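Local coordinates for protein apical membrane antigen 1 (Babesia divergens, PDB 4APM) that probably takes part in forming the moving junction through which the parasite invades its host cell, as the ectodomain of a membrane-anchored, calcium-binding antigen of the AMA1 family, at residues 19-24 / 314-319. Sequence-based numbering, arbitrary orientation.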
ATOM      1  N   PHE A  19       2.933   4.959  -7.969  1.00 24.70           N
ATOM      2  CA  PHE A  19       3.758   4.709  -6.797  1.00 24.80           C
ATOM      3  C   PHE A  19       4.028   6.023  -6.062  1.00 26.40           C
ATOM      4  O   PHE A  19       4.486   6.046  -4.915  1.00 28.65           O
ATOM      5  CB  PHE A  19       5.044   3.977  -7.205  1.00 24.23           C
ATOM      6  CG  PHE A  19       4.806   2.545  -7.615  1.00 24.70           C
ATOM      7  CD1 PHE A  19       4.665   1.546  -6.648  1.00 22.97           C
ATOM      8  CD2 PHE A  19       4.575   2.214  -8.952  1.00 23.46           C
ATOM      9  CE1 PHE A  19       4.304   0.243  -7.005  1.00 22.92           C
ATOM     10  CE2 PHE A  19       4.271   0.890  -9.325  1.00 27.35           C
ATOM     11  CZ  PHE A  19       4.131  -0.095  -8.348  1.00 23.93           C
ATOM     12  N   ASP A  20       3.696   7.122  -6.716  1.00 26.65           N
ATOM     13  CA  ASP A  20       3.760   8.418  -6.088  1.00 28.04           C
ATOM     14  C   ASP A  20       2.486   8.608  -5.267  1.00 28.26           C
ATOM     15  O   ASP A  20       1.499   9.227  -5.721  1.00 27.28           O
ATOM     16  CB  ASP A  20       3.923   9.507  -7.148  1.00 29.99           C
ATOM     17  CG  ASP A  20       4.226  10.875  -6.549  1.00 33.43           C
ATOM     18  OD1 ASP A  20       4.072  11.068  -5.316  1.00 29.93           O
ATOM     19  OD2 ASP A  20       4.601  11.762  -7.337  1.00 38.58           O
ATOM     20  N   LEU A  21       2.513   8.030  -4.062  1.00 27.10           N
ATOM     21  CA  LEU A  21       1.355   7.985  -3.177  1.00 26.63           C
ATOM     22  C   LEU A  21       0.848   9.365  -2.686  1.00 26.64           C
ATOM     23  O   LEU A  21      -0.350   9.508  -2.383  1.00 26.53           O
ATOM     24  CB  LEU A  21       1.629   7.012  -2.007  1.00 25.13           C
ATOM     25  CG  LEU A  21       1.507   5.531  -2.452  1.00 24.62           C
ATOM     26  CD1 LEU A  21       2.141   4.601  -1.435  1.00 23.78           C
ATOM     27  CD2 LEU A  21       0.040   5.149  -2.636  1.00 20.34           C
ATOM     28  N   ALA A  22       1.725  10.385  -2.657  1.00 25.46           N
ATOM     29  CA  ALA A  22       1.272  11.773  -2.426  1.00 27.07           C
ATOM     30  C   ALA A  22       0.231  12.204  -3.477  1.00 27.72           C
ATOM     31  O   ALA A  22      -0.718  12.921  -3.162  1.00 28.50           O
ATOM     32  CB  ALA A  22       2.456  12.760  -2.406  1.00 27.10           C
ATOM     33  N   LYS A  23       0.428  11.784  -4.728  1.00 28.58           N
ATOM     34  CA  LYS A  23      -0.552  12.071  -5.797  1.00 30.96           C
ATOM     35  C   LYS A  23      -1.698  11.069  -5.880  1.00 30.52           C
ATOM     36  O   LYS A  23      -2.830  11.477  -6.011  1.00 29.96           O
ATOM     37  CB  LYS A  23       0.100  12.140  -7.173  1.00 29.24           C
ATOM     38  CG  LYS A  23       1.226  13.140  -7.326  1.00 36.23           C
ATOM     39  CD  LYS A  23       1.482  13.318  -8.825  1.00 38.43           C
ATOM     40  CE  LYS A  23       2.903  13.753  -9.123  1.00 48.63           C
ATOM     41  NZ  LYS A  23       3.223  15.107  -8.600  1.00 48.80           N
ATOM     42  N   SER A  24      -1.387   9.768  -5.958  1.00 28.99           N
ATOM     43  CA  SER A  24      -2.425   8.749  -6.204  1.00 24.96           C
ATOM     44  C   SER A  24      -3.331   8.489  -4.997  1.00 26.39           C
ATOM     45  O   SER A  24      -4.511   8.174  -5.165  1.00 27.48           O
ATOM     46  CB  SER A  24      -1.786   7.449  -6.632  1.00 25.15           C
ATOM     47  OG  SER A  24      -0.911   6.990  -5.632  1.00 21.86           O
ATOM     48  N   MET A 314       7.170   6.576   5.067  1.00 24.56           N
ATOM     49  CA  MET A 314       7.880   5.427   4.521  1.00 24.55           C
ATOM     50  C   MET A 314       6.892   4.436   3.944  1.00 23.18           C
ATOM     51  O   MET A 314       6.508   3.484   4.624  1.00 25.94           O
ATOM     52  CB  MET A 314       8.710   4.764   5.595  1.00 25.62           C
ATOM     53  CG  MET A 314       9.524   5.764   6.380  1.00 28.39           C
ATOM     54  SD  MET A 314      10.698   4.928   7.457  1.00 35.93           S
ATOM     55  CE  MET A 314      11.262   6.326   8.425  1.00 30.64           C
ATOM     56  N   ASN A 315       6.542   4.628   2.672  1.00 21.68           N
ATOM     57  CA  ASN A 315       5.376   3.991   2.042  1.00 22.64           C
ATOM     58  C   ASN A 315       5.649   2.756   1.165  1.00 21.56           C
ATOM     59  O   ASN A 315       4.725   2.224   0.552  1.00 23.15           O
ATOM     60  CB  ASN A 315       4.610   5.022   1.193  1.00 20.95           C
ATOM     61  CG  ASN A 315       4.097   6.199   2.015  1.00 24.04           C
ATOM     62  OD1 ASN A 315       3.798   6.056   3.211  1.00 22.46           O
ATOM     63  ND2 ASN A 315       3.924   7.361   1.358  1.00 21.31           N
ATOM     64  N   TRP A 316       6.916   2.373   1.037  1.00 21.80           N
ATOM     65  CA  TRP A 316       7.347   1.366   0.054  1.00 21.98           C
ATOM     66  C   TRP A 316       8.429   0.562   0.699  1.00 23.97           C
ATOM     67  O   TRP A 316       9.155   1.068   1.586  1.00 22.56           O
ATOM     68  CB  TRP A 316       7.912   2.021  -1.217  1.00 23.62           C
ATOM     69  CG  TRP A 316       7.164   3.234  -1.746  1.00 23.30           C
ATOM     70  CD1 TRP A 316       6.208   3.261  -2.765  1.00 24.93           C
ATOM     71  CD2 TRP A 316       7.344   4.645  -1.354  1.00 22.87           C
ATOM     72  NE1 TRP A 316       5.777   4.565  -3.001  1.00 26.03           N
ATOM     73  CE2 TRP A 316       6.416   5.430  -2.180  1.00 22.97           C
ATOM     74  CE3 TRP A 316       8.110   5.302  -0.400  1.00 28.44           C
ATOM     75  CZ2 TRP A 316       6.327   6.805  -2.080  1.00 23.55           C
ATOM     76  CZ3 TRP A 316       8.012   6.710  -0.312  1.00 26.52           C
ATOM     77  CH2 TRP A 316       7.143   7.436  -1.139  1.00 24.08           C
ATOM     78  N   ALA A 317       8.508  -0.714   0.324  1.00 23.52           N
ATOM     79  CA  ALA A 317       9.549  -1.610   0.842  1.00 24.55           C
ATOM     80  C   ALA A 317       9.965  -2.621  -0.217  1.00 25.89           C
ATOM     81  O   ALA A 317       9.166  -2.986  -1.095  1.00 23.14           O
ATOM     82  CB  ALA A 317       9.069  -2.334   2.099  1.00 22.98           C
ATOM     83  N   ASN A 318      11.225  -3.043  -0.140  1.00 26.56           N
ATOM     84  CA  ASN A 318      11.749  -4.132  -0.956  1.00 24.82           C
ATOM     85  C   ASN A 318      11.941  -5.330  -0.095  1.00 26.29           C
ATOM     86  O   ASN A 318      12.674  -5.284   0.884  1.00 26.03           O
ATOM     87  CB  ASN A 318      13.103  -3.758  -1.512  1.00 26.86           C
ATOM     88  CG  ASN A 318      13.078  -2.441  -2.224  1.00 27.43           C
ATOM     89  OD1 ASN A 318      13.353  -1.409  -1.617  1.00 36.24           O
ATOM     90  ND2 ASN A 318      12.662  -2.449  -3.484  1.00 26.46           N
ATOM     91  N   TYR A 319      11.258  -6.405  -0.441  1.00 27.51           N
ATOM     92  CA  TYR A 319      11.393  -7.632   0.280  1.00 25.97           C
ATOM     93  C   TYR A 319      12.137  -8.634  -0.582  1.00 26.94           C
ATOM     94  O   TYR A 319      11.660  -9.020  -1.645  1.00 28.24           O
ATOM     95  CB  TYR A 319      10.037  -8.188   0.662  1.00 26.36           C
ATOM     96  CG  TYR A 319      10.162  -9.527   1.304  1.00 29.38           C
ATOM     97  CD1 TYR A 319      10.878  -9.681   2.494  1.00 31.41           C
ATOM     98  CD2 TYR A 319       9.701 -10.668   0.653  1.00 27.82           C
ATOM     99  CE1 TYR A 319      11.008 -10.932   3.090  1.00 33.98           C
ATOM    100  CE2 TYR A 319       9.840 -11.912   1.221  1.00 31.65           C
ATOM    101  CZ  TYR A 319      10.499 -12.041   2.426  1.00 33.72           C
ATOM    102  OH  TYR A 319      10.661 -13.285   2.949  1.00 37.50           O
TER
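Trp-316 reaches from the first residue of strand 316-320, an inner strand of a four-stranded antiparallel sheet in the PAN-related AMA1 fold, to the backbone of Phe-19, just ahead of the short helix 21-24. Its indole NE1 donates a hydrogen bond to Phe-19 O (2.7 Å, N-H...O angle 149°). The acceptor lies close to the ring plane, 11° out of it, and the donor meets a lone pair in the carbonyl plane, which helps to set the rotation of the indole. The ring is further held by Phe-227, edge-to-face, and by Pro-333. The packed part of the contact is here and beside Leu-21, whose CD1 approaches the indole obliquely, 4.0 Å from NE1. Asn-315 backs the ring: its CB sits 3.7 Å above the centre of one face, while its amide turns to Gly-311 O and Ala-261 N. The contact ends on the solvent side. Asp-20, the N-cap, starts its side chain away from the strand, its OD2 makes a long salt bridge to Lys-23 NZ, and Ala-22 is exposed. With chi1 at -76°, Leu-21 carries CG beside its own backbone N, and its CD1 ends 3.6 Å from Asn-315 CB.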